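Local coordinates for protein 1,4-dihydroxy-6-naphtoate synthase (Archaeoglobus fulgidus, PDB 1ZBM) that probably converts cyclic dehypoxanthine futalosine into 1,4-dihydroxy-6-naphthoate, a step in the biosynthesis of menaquinone, at residues A[207-212]-A[245-250]; A[27-32]-A[201-206]; A[119-124]-A[258-263]. All blocks are in the same frame, centred on the assembly; numbering follows the deposited sequence.

Contact 1: A[207-212]-A[245-250]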
ATOM      1  N   SER A 207       2.301   8.308 -15.830  1.00 18.44           N
ATOM      2  CA  SER A 207       2.868   8.947 -14.646  1.00 16.44           C
ATOM      3  C   SER A 207       3.924   8.069 -13.961  1.00 15.14           C
ATOM      4  O   SER A 207       4.944   8.566 -13.468  1.00 10.86           O
ATOM      5  CB  SER A 207       1.751   9.310 -13.660  1.00 16.93           C
ATOM      6  OG  SER A 207       2.226  10.236 -12.690  1.00 16.63           O
ATOM      7  N   ILE A 208       3.663   6.763 -13.940  1.00 15.62           N
ATOM      8  CA  ILE A 208       4.559   5.766 -13.341  1.00 16.62           C
ATOM      9  C   ILE A 208       5.854   5.649 -14.157  1.00 17.20           C
ATOM     10  O   ILE A 208       6.965   5.698 -13.612  1.00 17.85           O
ATOM     11  CB  ILE A 208       3.866   4.381 -13.297  1.00 16.51           C
ATOM     12  CG1 ILE A 208       2.600   4.459 -12.440  1.00 17.02           C
ATOM     13  CG2 ILE A 208       4.829   3.324 -12.760  1.00 18.03           C
ATOM     14  CD1 ILE A 208       1.657   3.283 -12.628  1.00 15.16           C
ATOM     15  N   ALA A 209       5.697   5.488 -15.468  1.00 16.61           N
ATOM     16  CA  ALA A 209       6.842   5.376 -16.359  1.00 18.07           C
ATOM     17  C   ALA A 209       7.699   6.634 -16.252  1.00 19.27           C
ATOM     18  O   ALA A 209       8.929   6.561 -16.283  1.00 23.23           O
ATOM     19  CB  ALA A 209       6.373   5.172 -17.802  1.00 16.16           C
ATOM     20  N   PHE A 210       7.054   7.787 -16.115  1.00 19.06           N
ATOM     21  CA  PHE A 210       7.788   9.046 -15.999  1.00 19.71           C
ATOM     22  C   PHE A 210       8.670   9.039 -14.747  1.00 20.07           C
ATOM     23  O   PHE A 210       9.807   9.509 -14.779  1.00 20.57           O
ATOM     24  CB  PHE A 210       6.829  10.241 -15.916  1.00 18.27           C
ATOM     25  CG  PHE A 210       7.535  11.569 -15.778  1.00 17.65           C
ATOM     26  CD1 PHE A 210       7.791  12.358 -16.900  1.00 17.73           C
ATOM     27  CD2 PHE A 210       7.982  12.008 -14.529  1.00 17.47           C
ATOM     28  CE1 PHE A 210       8.488  13.563 -16.784  1.00 18.03           C
ATOM     29  CE2 PHE A 210       8.682  13.209 -14.394  1.00 16.52           C
ATOM     30  CZ  PHE A 210       8.936  13.990 -15.528  1.00 19.51           C
ATOM     31  N   ALA A 211       8.136   8.514 -13.647  1.00 19.53           N
ATOM     32  CA  ALA A 211       8.874   8.462 -12.396  1.00 20.49           C
ATOM     33  C   ALA A 211      10.151   7.627 -12.491  1.00 21.88           C
ATOM     34  O   ALA A 211      11.198   8.012 -11.963  1.00 22.21           O
ATOM     35  CB  ALA A 211       7.977   7.935 -11.275  1.00 21.04           C
ATOM     36  N   ILE A 212      10.071   6.486 -13.165  1.00 24.45           N
ATOM     37  CA  ILE A 212      11.228   5.605 -13.325  1.00 28.54           C
ATOM     38  C   ILE A 212      12.335   6.223 -14.184  1.00 28.99           C
ATOM     39  O   ILE A 212      13.517   6.029 -13.907  1.00 30.75           O
ATOM     40  CB  ILE A 212      10.806   4.249 -13.955  1.00 29.44           C
ATOM     41  CG1 ILE A 212       9.848   3.527 -13.004  1.00 30.27           C
ATOM     42  CG2 ILE A 212      12.032   3.382 -14.218  1.00 30.56           C
ATOM     43  CD1 ILE A 212      10.435   3.260 -11.635  1.00 30.06           C
ATOM     44  N   TYR A 245       5.491  -4.127 -11.711  1.00 15.67           N
ATOM     45  CA  TYR A 245       4.212  -4.573 -11.174  1.00 14.42           C
ATOM     46  C   TYR A 245       3.210  -3.429 -11.077  1.00 13.75           C
ATOM     47  O   TYR A 245       2.001  -3.626 -11.251  1.00 11.64           O
ATOM     48  CB  TYR A 245       4.384  -5.192  -9.784  1.00 15.74           C
ATOM     49  CG  TYR A 245       5.271  -6.416  -9.722  1.00 18.25           C
ATOM     50  CD1 TYR A 245       5.139  -7.454 -10.644  1.00 20.69           C
ATOM     51  CD2 TYR A 245       6.218  -6.558  -8.713  1.00 19.45           C
ATOM     52  CE1 TYR A 245       5.928  -8.602 -10.558  1.00 20.62           C
ATOM     53  CE2 TYR A 245       7.008  -7.702  -8.619  1.00 19.91           C
ATOM     54  CZ  TYR A 245       6.857  -8.716  -9.544  1.00 21.37           C
ATOM     55  OH  TYR A 245       7.643  -9.849  -9.453  1.00 24.95           O
ATOM     56  N   THR A 246       3.718  -2.237 -10.787  1.00  9.92           N
ATOM     57  CA  THR A 246       2.886  -1.050 -10.661  1.00  9.01           C
ATOM     58  C   THR A 246       2.454  -0.582 -12.047  1.00 11.55           C
ATOM     59  O   THR A 246       1.328  -0.119 -12.232  1.00  9.17           O
ATOM     60  CB  THR A 246       3.660   0.097  -9.971  1.00  9.76           C
ATOM     61  OG1 THR A 246       4.482  -0.442  -8.927  1.00  8.55           O
ATOM     62  CG2 THR A 246       2.691   1.117  -9.357  1.00  9.51           C
ATOM     63  N   TYR A 247       3.342  -0.715 -13.030  1.00 10.03           N
ATOM     64  CA  TYR A 247       3.003  -0.279 -14.376  1.00 12.01           C
ATOM     65  C   TYR A 247       1.897  -1.133 -14.985  1.00 13.41           C
ATOM     66  O   TYR A 247       1.018  -0.612 -15.668  1.00 12.24           O
ATOM     67  CB  TYR A 247       4.226  -0.310 -15.287  1.00 14.24           C
ATOM     68  CG  TYR A 247       3.953   0.269 -16.656  1.00 16.24           C
ATOM     69  CD1 TYR A 247       3.935   1.649 -16.864  1.00 17.34           C
ATOM     70  CD2 TYR A 247       3.703  -0.565 -17.746  1.00 17.09           C
ATOM     71  CE1 TYR A 247       3.681   2.183 -18.127  1.00 17.47           C
ATOM     72  CE2 TYR A 247       3.446  -0.043 -19.007  1.00 20.69           C
ATOM     73  CZ  TYR A 247       3.439   1.332 -19.193  1.00 19.85           C
ATOM     74  OH  TYR A 247       3.214   1.832 -20.450  1.00 20.75           O
ATOM     75  N   ASN A 248       1.951  -2.440 -14.734  1.00 13.04           N
ATOM     76  CA  ASN A 248       0.956  -3.386 -15.248  1.00 14.28           C
ATOM     77  C   ASN A 248       0.964  -4.653 -14.383  1.00 14.93           C
ATOM     78  O   ASN A 248       1.973  -5.355 -14.309  1.00 13.93           O
ATOM     79  CB  ASN A 248       1.288  -3.752 -16.704  1.00 13.21           C
ATOM     80  CG  ASN A 248       0.195  -4.568 -17.369  1.00 13.20           C
ATOM     81  OD1 ASN A 248      -0.961  -4.157 -17.396  1.00 15.57           O
ATOM     82  ND2 ASN A 248       0.556  -5.720 -17.918  1.00 14.83           N
HETATM   83  N   MSE A 249      -0.153  -4.952 -13.734  1.00 13.46           N
HETATM   84  CA  MSE A 249      -0.211  -6.139 -12.884  1.00 16.57           C
HETATM   85  C   MSE A 249      -0.075  -7.414 -13.722  1.00 14.22           C
HETATM   86  O   MSE A 249      -0.945  -7.728 -14.525  1.00 13.29           O
HETATM   87  CB  MSE A 249      -1.527  -6.167 -12.107  1.00 19.73           C
HETATM   88  CG  MSE A 249      -1.539  -7.119 -10.932  1.00 24.95           C
HETATM   89 SE   MSE A 249      -3.257  -7.092 -10.047  1.00 37.85          SE
HETATM   90  CE  MSE A 249      -3.020  -5.452  -9.042  1.00 29.10           C
ATOM     91  N   PRO A 250       1.027  -8.166 -13.548  1.00 14.42           N
ATOM     92  CA  PRO A 250       1.227  -9.400 -14.320  1.00 11.95           C
ATOM     93  C   PRO A 250       0.331 -10.536 -13.841  1.00 14.25           C
ATOM     94  O   PRO A 250      -0.303 -10.430 -12.787  1.00 15.30           O
ATOM     95  CB  PRO A 250       2.707  -9.694 -14.113  1.00 13.27           C
ATOM     96  CG  PRO A 250       2.936  -9.231 -12.698  1.00 12.23           C
ATOM     97  CD  PRO A 250       2.187  -7.893 -12.675  1.00 12.73           C
TER

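Contact 2: A[27-32]-A[201-206]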
ATOM      1  N   TYR A  27       3.754  11.954  -9.204  1.00 19.52           N
ATOM      2  CA  TYR A  27       4.425  13.212  -9.522  1.00 20.93           C
ATOM      3  C   TYR A  27       4.098  13.785 -10.900  1.00 21.41           C
ATOM      4  O   TYR A  27       3.705  14.944 -11.015  1.00 21.87           O
ATOM      5  CB  TYR A  27       5.944  13.064  -9.396  1.00 21.13           C
ATOM      6  CG  TYR A  27       6.685  14.245  -9.969  1.00 22.92           C
ATOM      7  CD1 TYR A  27       7.195  14.213 -11.269  1.00 22.06           C
ATOM      8  CD2 TYR A  27       6.805  15.429  -9.243  1.00 23.71           C
ATOM      9  CE1 TYR A  27       7.799  15.334 -11.827  1.00 23.39           C
ATOM     10  CE2 TYR A  27       7.405  16.552  -9.796  1.00 24.65           C
ATOM     11  CZ  TYR A  27       7.899  16.499 -11.085  1.00 23.80           C
ATOM     12  OH  TYR A  27       8.495  17.618 -11.621  1.00 27.41           O
ATOM     13  N   ALA A  28       4.272  12.982 -11.942  1.00 21.26           N
ATOM     14  CA  ALA A  28       4.008  13.446 -13.298  1.00 24.12           C
ATOM     15  C   ALA A  28       2.578  13.953 -13.464  1.00 26.38           C
ATOM     16  O   ALA A  28       2.339  14.952 -14.148  1.00 25.64           O
ATOM     17  CB  ALA A  28       4.280  12.319 -14.305  1.00 22.72           C
HETATM   18  N   MSE A  29       1.629  13.262 -12.838  1.00 27.42           N
HETATM   19  CA  MSE A  29       0.228  13.646 -12.947  1.00 28.11           C
HETATM   20  C   MSE A  29      -0.103  14.886 -12.119  1.00 27.76           C
HETATM   21  O   MSE A  29      -0.848  15.754 -12.568  1.00 29.21           O
HETATM   22  CB  MSE A  29      -0.671  12.483 -12.528  1.00 29.94           C
HETATM   23  CG  MSE A  29      -2.128  12.644 -12.944  1.00 31.70           C
HETATM   24 SE   MSE A  29      -3.246  11.159 -12.345  1.00 37.31          SE
HETATM   25  CE  MSE A  29      -2.799   9.869 -13.726  1.00 37.49           C
ATOM     26  N   THR A  30       0.461  14.971 -10.918  1.00 26.37           N
ATOM     27  CA  THR A  30       0.218  16.106 -10.042  1.00 26.79           C
ATOM     28  C   THR A  30       0.898  17.398 -10.523  1.00 27.95           C
ATOM     29  O   THR A  30       0.647  18.478  -9.979  1.00 27.47           O
ATOM     30  CB  THR A  30       0.682  15.803  -8.601  1.00 26.65           C
ATOM     31  OG1 THR A  30       2.033  15.323  -8.621  1.00 27.39           O
ATOM     32  CG2 THR A  30      -0.215  14.755  -7.956  1.00 28.85           C
ATOM     33  N   HIS A  31       1.754  17.298 -11.537  1.00 27.59           N
ATOM     34  CA  HIS A  31       2.431  18.485 -12.053  1.00 29.01           C
ATOM     35  C   HIS A  31       2.128  18.780 -13.511  1.00 28.90           C
ATOM     36  O   HIS A  31       2.984  19.281 -14.236  1.00 29.02           O
ATOM     37  CB  HIS A  31       3.945  18.374 -11.862  1.00 28.89           C
ATOM     38  CG  HIS A  31       4.387  18.558 -10.446  1.00 28.51           C
ATOM     39  ND1 HIS A  31       4.020  17.694  -9.435  1.00 29.25           N
ATOM     40  CD2 HIS A  31       5.144  19.517  -9.864  1.00 28.63           C
ATOM     41  CE1 HIS A  31       4.533  18.116  -8.291  1.00 30.46           C
ATOM     42  NE2 HIS A  31       5.219  19.220  -8.525  1.00 29.53           N
ATOM     43  N   GLY A  32       0.906  18.475 -13.930  1.00 28.98           N
ATOM     44  CA  GLY A  32       0.498  18.739 -15.295  1.00 29.23           C
ATOM     45  C   GLY A  32       1.442  18.221 -16.358  1.00 29.62           C
ATOM     46  O   GLY A  32       1.436  18.720 -17.483  1.00 29.63           O
ATOM     47  N   LEU A 201      -6.362   4.959 -17.037  1.00 14.72           N
ATOM     48  CA  LEU A 201      -5.355   3.905 -17.027  1.00 13.77           C
ATOM     49  C   LEU A 201      -4.139   4.392 -17.798  1.00 15.38           C
ATOM     50  O   LEU A 201      -3.000   4.187 -17.370  1.00 16.37           O
ATOM     51  CB  LEU A 201      -5.891   2.639 -17.679  1.00 12.81           C
ATOM     52  CG  LEU A 201      -4.779   1.633 -17.931  1.00 10.50           C
ATOM     53  CD1 LEU A 201      -4.162   1.218 -16.610  1.00 10.73           C
ATOM     54  CD2 LEU A 201      -5.342   0.429 -18.676  1.00 14.27           C
ATOM     55  N   ARG A 202      -4.394   5.042 -18.934  1.00 16.14           N
ATOM     56  CA  ARG A 202      -3.328   5.577 -19.785  1.00 16.23           C
ATOM     57  C   ARG A 202      -2.528   6.646 -19.050  1.00 16.76           C
ATOM     58  O   ARG A 202      -1.300   6.635 -19.075  1.00 18.50           O
ATOM     59  CB  ARG A 202      -3.912   6.180 -21.073  1.00 16.69           C
ATOM     60  CG  ARG A 202      -2.848   6.690 -22.064  1.00 19.74           C
ATOM     61  CD  ARG A 202      -3.474   7.391 -23.275  1.00 20.61           C
ATOM     62  NE  ARG A 202      -4.044   8.689 -22.889  1.00 22.45           N
ATOM     63  CZ  ARG A 202      -3.317   9.765 -22.595  1.00 22.08           C
ATOM     64  NH1 ARG A 202      -1.993   9.712 -22.653  1.00 22.50           N
ATOM     65  NH2 ARG A 202      -3.911  10.884 -22.218  1.00 21.00           N
ATOM     66  N   ALA A 203      -3.228   7.563 -18.390  1.00 16.08           N
ATOM     67  CA  ALA A 203      -2.569   8.635 -17.666  1.00 15.68           C
ATOM     68  C   ALA A 203      -1.803   8.088 -16.478  1.00 16.76           C
ATOM     69  O   ALA A 203      -0.728   8.584 -16.138  1.00 17.04           O
ATOM     70  CB  ALA A 203      -3.588   9.657 -17.198  1.00 15.14           C
HETATM   71  N   MSE A 204      -2.360   7.063 -15.842  1.00 18.53           N
HETATM   72  CA  MSE A 204      -1.729   6.462 -14.671  1.00 19.59           C
HETATM   73  C   MSE A 204      -0.411   5.809 -15.061  1.00 19.05           C
HETATM   74  O   MSE A 204       0.609   6.008 -14.399  1.00 18.95           O
HETATM   75  CB  MSE A 204      -2.670   5.428 -14.039  1.00 21.65           C
HETATM   76  CG  MSE A 204      -2.234   4.940 -12.665  1.00 22.03           C
HETATM   77 SE   MSE A 204      -2.238   6.304 -11.265  1.00 35.67          SE
HETATM   78  CE  MSE A 204      -0.317   6.474 -10.955  1.00 26.76           C
ATOM     79  N   ARG A 205      -0.433   5.032 -16.141  1.00 19.22           N
ATOM     80  CA  ARG A 205       0.775   4.354 -16.619  1.00 20.60           C
ATOM     81  C   ARG A 205       1.857   5.344 -17.007  1.00 20.00           C
ATOM     82  O   ARG A 205       3.037   5.151 -16.705  1.00 18.76           O
ATOM     83  CB  ARG A 205       0.449   3.472 -17.820  1.00 22.04           C
ATOM     84  CG  ARG A 205      -0.225   2.186 -17.432  1.00 20.89           C
ATOM     85  CD  ARG A 205      -0.547   1.340 -18.640  1.00 21.07           C
ATOM     86  NE  ARG A 205      -0.911  -0.012 -18.221  1.00 22.94           N
ATOM     87  CZ  ARG A 205      -1.712  -0.816 -18.903  1.00 22.32           C
ATOM     88  NH1 ARG A 205      -2.246  -0.411 -20.047  1.00 24.22           N
ATOM     89  NH2 ARG A 205      -1.977  -2.020 -18.432  1.00 25.02           N
ATOM     90  N   GLU A 206       1.451   6.417 -17.672  1.00 20.23           N
ATOM     91  CA  GLU A 206       2.409   7.413 -18.084  1.00 20.21           C
ATOM     92  C   GLU A 206       3.074   8.053 -16.881  1.00 19.91           C
ATOM     93  O   GLU A 206       4.279   8.310 -16.894  1.00 21.24           O
ATOM     94  CB  GLU A 206       1.736   8.492 -18.918  1.00 23.18           C
ATOM     95  CG  GLU A 206       2.733   9.426 -19.570  1.00 26.05           C
ATOM     96  CD  GLU A 206       2.070  10.464 -20.431  1.00 27.10           C
ATOM     97  OE1 GLU A 206       1.220  10.082 -21.272  1.00 29.36           O
ATOM     98  OE2 GLU A 206       2.408  11.660 -20.274  1.00 27.36           O
TER

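Contact 3: A[119-124]-A[258-263]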
ATOM      1  N   LEU A 119      -0.690 -10.617   9.170  1.00 15.38           N
ATOM      2  CA  LEU A 119      -0.382 -10.860  10.568  1.00 16.33           C
ATOM      3  C   LEU A 119      -1.412 -11.823  11.156  1.00 18.69           C
ATOM      4  O   LEU A 119      -1.054 -12.808  11.799  1.00 20.31           O
ATOM      5  CB  LEU A 119      -0.382  -9.539  11.351  1.00 14.63           C
ATOM      6  CG  LEU A 119      -0.098  -9.595  12.867  1.00 13.02           C
ATOM      7  CD1 LEU A 119       1.282 -10.180  13.108  1.00 10.91           C
ATOM      8  CD2 LEU A 119      -0.189  -8.193  13.473  1.00 12.82           C
ATOM      9  N   LYS A 120      -2.691 -11.541  10.920  1.00 19.15           N
ATOM     10  CA  LYS A 120      -3.775 -12.382  11.412  1.00 20.44           C
ATOM     11  C   LYS A 120      -3.695 -13.810  10.873  1.00 21.62           C
ATOM     12  O   LYS A 120      -4.300 -14.716  11.435  1.00 23.55           O
ATOM     13  CB  LYS A 120      -5.123 -11.744  11.051  1.00 22.74           C
ATOM     14  CG  LYS A 120      -5.391 -10.420  11.788  1.00 23.65           C
ATOM     15  CD  LYS A 120      -6.323  -9.506  11.009  1.00 24.64           C
ATOM     16  CE  LYS A 120      -7.692 -10.127  10.830  1.00 25.96           C
ATOM     17  NZ  LYS A 120      -8.486  -9.373   9.814  1.00 27.31           N
ATOM     18  N   LEU A 121      -2.953 -14.010   9.786  1.00 21.31           N
ATOM     19  CA  LEU A 121      -2.783 -15.340   9.204  1.00 20.22           C
ATOM     20  C   LEU A 121      -1.546 -16.032   9.760  1.00 19.35           C
ATOM     21  O   LEU A 121      -1.501 -17.249   9.851  1.00 20.70           O
ATOM     22  CB  LEU A 121      -2.637 -15.248   7.685  1.00 20.17           C
ATOM     23  CG  LEU A 121      -3.886 -14.954   6.855  1.00 19.08           C
ATOM     24  CD1 LEU A 121      -3.456 -14.607   5.452  1.00 18.55           C
ATOM     25  CD2 LEU A 121      -4.815 -16.168   6.855  1.00 20.16           C
ATOM     26  N   ALA A 122      -0.533 -15.255  10.120  1.00 20.24           N
ATOM     27  CA  ALA A 122       0.702 -15.830  10.644  1.00 19.40           C
ATOM     28  C   ALA A 122       0.618 -16.097  12.148  1.00 19.34           C
ATOM     29  O   ALA A 122       1.204 -17.055  12.635  1.00 19.40           O
ATOM     30  CB  ALA A 122       1.876 -14.898  10.336  1.00 17.96           C
ATOM     31  N   VAL A 123      -0.103 -15.238  12.870  1.00 21.66           N
ATOM     32  CA  VAL A 123      -0.282 -15.354  14.322  1.00 21.68           C
ATOM     33  C   VAL A 123      -1.788 -15.334  14.563  1.00 25.18           C
ATOM     34  O   VAL A 123      -2.414 -14.276  14.512  1.00 25.75           O
ATOM     35  CB  VAL A 123       0.371 -14.160  15.060  1.00 21.28           C
ATOM     36  CG1 VAL A 123       0.499 -14.456  16.550  1.00 18.27           C
ATOM     37  CG2 VAL A 123       1.733 -13.857  14.457  1.00 17.86           C
ATOM     38  N   GLU A 124      -2.373 -16.505  14.813  1.00 28.35           N
ATOM     39  CA  GLU A 124      -3.815 -16.606  15.011  1.00 31.15           C
ATOM     40  C   GLU A 124      -4.308 -16.339  16.417  1.00 31.06           C
ATOM     41  O   GLU A 124      -5.419 -16.728  16.775  1.00 34.91           O
ATOM     42  CB  GLU A 124      -4.304 -17.976  14.544  1.00 32.81           C
ATOM     43  CG  GLU A 124      -3.370 -19.109  14.883  1.00 35.51           C
ATOM     44  CD  GLU A 124      -3.718 -20.355  14.115  1.00 37.80           C
ATOM     45  OE1 GLU A 124      -3.812 -20.263  12.868  1.00 40.15           O
ATOM     46  OE2 GLU A 124      -3.895 -21.420  14.747  1.00 37.45           O
ATOM     47  N   LYS A 258      -5.615 -13.974  -5.725  1.00 14.59           N
ATOM     48  CA  LYS A 258      -6.562 -15.086  -5.661  1.00 17.64           C
ATOM     49  C   LYS A 258      -6.199 -15.960  -4.463  1.00 16.82           C
ATOM     50  O   LYS A 258      -7.059 -16.286  -3.645  1.00 17.22           O
ATOM     51  CB  LYS A 258      -6.520 -15.922  -6.951  1.00 18.53           C
ATOM     52  CG  LYS A 258      -7.693 -16.887  -7.089  1.00 23.88           C
ATOM     53  CD  LYS A 258      -7.378 -18.074  -8.013  1.00 26.89           C
ATOM     54  CE  LYS A 258      -8.495 -19.135  -7.961  1.00 28.10           C
ATOM     55  NZ  LYS A 258      -8.136 -20.421  -8.646  1.00 29.78           N
ATOM     56  N   LYS A 259      -4.921 -16.316  -4.353  1.00 17.34           N
ATOM     57  CA  LYS A 259      -4.440 -17.157  -3.252  1.00 17.79           C
ATOM     58  C   LYS A 259      -4.646 -16.480  -1.903  1.00 17.66           C
ATOM     59  O   LYS A 259      -5.214 -17.060  -0.972  1.00 17.41           O
ATOM     60  CB  LYS A 259      -2.951 -17.470  -3.439  1.00 18.29           C
ATOM     61  CG  LYS A 259      -2.351 -18.299  -2.314  1.00 20.12           C
ATOM     62  CD  LYS A 259      -3.040 -19.636  -2.227  1.00 21.26           C
ATOM     63  CE  LYS A 259      -2.484 -20.486  -1.109  1.00 22.39           C
ATOM     64  NZ  LYS A 259      -3.297 -21.731  -0.993  1.00 22.00           N
ATOM     65  N   LEU A 260      -4.167 -15.246  -1.804  1.00 16.51           N
ATOM     66  CA  LEU A 260      -4.300 -14.474  -0.580  1.00 16.15           C
ATOM     67  C   LEU A 260      -5.747 -14.521  -0.086  1.00 18.10           C
ATOM     68  O   LEU A 260      -5.997 -14.808   1.083  1.00 17.01           O
ATOM     69  CB  LEU A 260      -3.890 -13.021  -0.826  1.00 13.22           C
ATOM     70  CG  LEU A 260      -4.197 -12.004   0.274  1.00 14.27           C
ATOM     71  CD1 LEU A 260      -3.439 -12.358   1.555  1.00 10.69           C
ATOM     72  CD2 LEU A 260      -3.795 -10.611  -0.200  1.00 10.90           C
ATOM     73  N   TYR A 261      -6.692 -14.248  -0.984  1.00 17.74           N
ATOM     74  CA  TYR A 261      -8.104 -14.233  -0.619  1.00 19.75           C
ATOM     75  C   TYR A 261      -8.601 -15.596  -0.162  1.00 20.65           C
ATOM     76  O   TYR A 261      -9.329 -15.701   0.829  1.00 20.99           O
ATOM     77  CB  TYR A 261      -8.950 -13.728  -1.793  1.00 19.16           C
ATOM     78  CG  TYR A 261      -8.727 -12.263  -2.144  1.00 18.14           C
ATOM     79  CD1 TYR A 261      -9.141 -11.754  -3.378  1.00 19.72           C
ATOM     80  CD2 TYR A 261      -8.114 -11.384  -1.241  1.00 18.86           C
ATOM     81  CE1 TYR A 261      -8.950 -10.407  -3.713  1.00 18.48           C
ATOM     82  CE2 TYR A 261      -7.920 -10.035  -1.568  1.00 19.35           C
ATOM     83  CZ  TYR A 261      -8.344  -9.558  -2.810  1.00 18.86           C
ATOM     84  OH  TYR A 261      -8.151  -8.238  -3.141  1.00 20.58           O
ATOM     85  N   GLU A 262      -8.205 -16.638  -0.884  1.00 21.77           N
ATOM     86  CA  GLU A 262      -8.595 -17.996  -0.539  1.00 21.83           C
ATOM     87  C   GLU A 262      -8.147 -18.280   0.886  1.00 22.62           C
ATOM     88  O   GLU A 262      -8.928 -18.770   1.704  1.00 20.79           O
ATOM     89  CB  GLU A 262      -7.962 -18.983  -1.521  1.00 22.60           C
ATOM     90  CG  GLU A 262      -8.628 -18.939  -2.884  1.00 23.03           C
ATOM     91  CD  GLU A 262      -7.883 -19.708  -3.957  1.00 25.20           C
ATOM     92  OE1 GLU A 262      -8.411 -19.787  -5.088  1.00 27.32           O
ATOM     93  OE2 GLU A 262      -6.778 -20.227  -3.687  1.00 24.50           O
HETATM   94  N   MSE A 263      -6.899 -17.944   1.193  1.00 22.57           N
HETATM   95  CA  MSE A 263      -6.400 -18.166   2.544  1.00 24.83           C
HETATM   96  C   MSE A 263      -7.223 -17.394   3.568  1.00 23.23           C
HETATM   97  O   MSE A 263      -7.490 -17.899   4.651  1.00 20.67           O
HETATM   98  CB  MSE A 263      -4.935 -17.746   2.662  1.00 26.78           C
HETATM   99  CG  MSE A 263      -3.961 -18.638   1.923  1.00 33.68           C
HETATM  100 SE   MSE A 263      -2.126 -18.032   2.141  1.00 46.26          SE
HETATM  101  CE  MSE A 263      -1.763 -18.835   3.868  1.00 43.37           C
TER

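Contact 1: A[207-212]-A[245-250]
Ile208 and Ala209 on helix 194-213 pack against Thr246 and Tyr247 at the end of the short helix 244-247, a helix-to-helix-end contact in a lobe of this protein of the type 2 periplasmic-binding-protein fold. Ile208 CA lies 6.3 Å from Tyr247 CA, a close approach that brings the isoleucine right against the backbone. Its CG1 stands beside the backbone N and the chain then runs out almost straight (chi2 164°), which carries CD1 out to the Thr246 carbonyl. Ile208 CD1 rests on Thr246 O at 3.4 Å and meets Thr246 CG2 at 4.1 Å. The two branches of isoleucine suit the place, because Ile208 CG2 turns instead to Tyr247 CB, 4.5 Å away. Threonine serves two purposes here: its methyl joins the apolar patch, while OG1 accepts from Asn243 N and has the carbonyl oxygens of Tyr241 and Ala83 as acceptors within reach of its one proton. Alanine follows at 209, where a short side chain can lie beside a large ring. Tyr247 swings that ring toward it with CG anti to the backbone N (chi1 -174°), and Ile208 CB sits at the ring's edge, near its plane. Ala209 CB approaches the same ring obliquely and touches Tyr247 CE1 at 4.0 Å.

Contact 2: A[27-32]-A[201-206]
Ala203 and Met204 receive the end of one long side chain, the selenomethionine Met29 of helix 20-30, in a buried contact between two helices whose nearest CA atoms, those of Met29 and Ala203, are 7.4 Å apart. At the outer side of helix 194-213, Arg202 reaches along its own helix and forms a salt bridge from NH1 to Glu206 OE1, one turn on, at 3.5 Å; its NH2 has further partners in Glu199 and the carbonyl of Asp35. Ala203 is where the helices come together. Its small side chain lets Met29 CE come down over the face of the peptide joining residues 203 and 204, 3.4 Å from Ala203 C and 3.5 Å from Met204 N, while Ala203 CB flanks the methyl 3.6 Å from Met29 CE. Met29 gets there with CG anti to the backbone N (chi1 -165°), an extended second torsion and a bend at the last one. Met204 starts out away from helix 20-30, but its flexible chain curls back until SE is 4.4 Å from Met29 CE. Val34, Phe200, Ile40 and His42 also touch Met29. Arg205 belongs to another face of the helix, where Leu201 CD2 lies against its guanidinium 3.4 Å above the plane, offset toward the rim. Between the segments this is therefore an apolar contact, probably held mainly by dispersion: a thin, flexible and polarisable side chain lies on a peptide within a continuous helix, whose N and O are probably engaged in helical bonding, consistent with a join that depends on shape and asks for no polar partner.

Contact 3: A[119-124]-A[258-263]
Leu121 and Met263 mark the closest backbone approach, with their CA atoms 8.1 Å apart, so the two segments are bridged by side chains. The first is the closing turn of helix 114-122: Val123 N still bonds to Leu119 O at 2.8 Å, although Val123 itself has left helical geometry. The second lies within the long helix 251-265. Within 119-124 Leu121 alone makes the contact. With CG beside the backbone N (chi1 -75°) its fork projects at the other helix and spreads there, Leu121 CD2 coming 3.9 Å from Met263 O and Leu121 CD1 standing 4.5 Å from Met263 CB. The same CD1 of Leu121 also meets Leu260 CD1 at 4.5 Å. Leu260 and Met263 are three residues apart and share a helix face, so Leu121 CD1 meets both, while CD2 goes to the Met263 carbonyl. The contact borders the probable substrate site, since the side chain of Leu260 is about 4 Å from that of Thr114. Trp172 of helix 169-174 touches both Leu121 and Met263, Trp173 packs on Leu260, and Leu119 packs on Leu167 of strand 164-168.

From the N terminus, helix 20-30 opens contact 2 and helix 114-122 opens contact 3 before either closes. Helix 194-213 then closes contact 2, so the two cross, and it opens contact 1 directly afterwards. That short loop, of 32 intervening residues, ends at 245-250, and contact 3 finally closes on helix 251-265, enclosing contact 1. Contacts 1 and 2 are neighbours, with centres 10 Å apart and helix 194-213 in common, and Met29 N probably donates to Ser207 OG between them. They gather helices 20-30, 194-213 and 244-247 together. Contact 3, its centre 33 Å from that of contact 2, ties helix 251-265, the last helix of the chain, to helix 114-122.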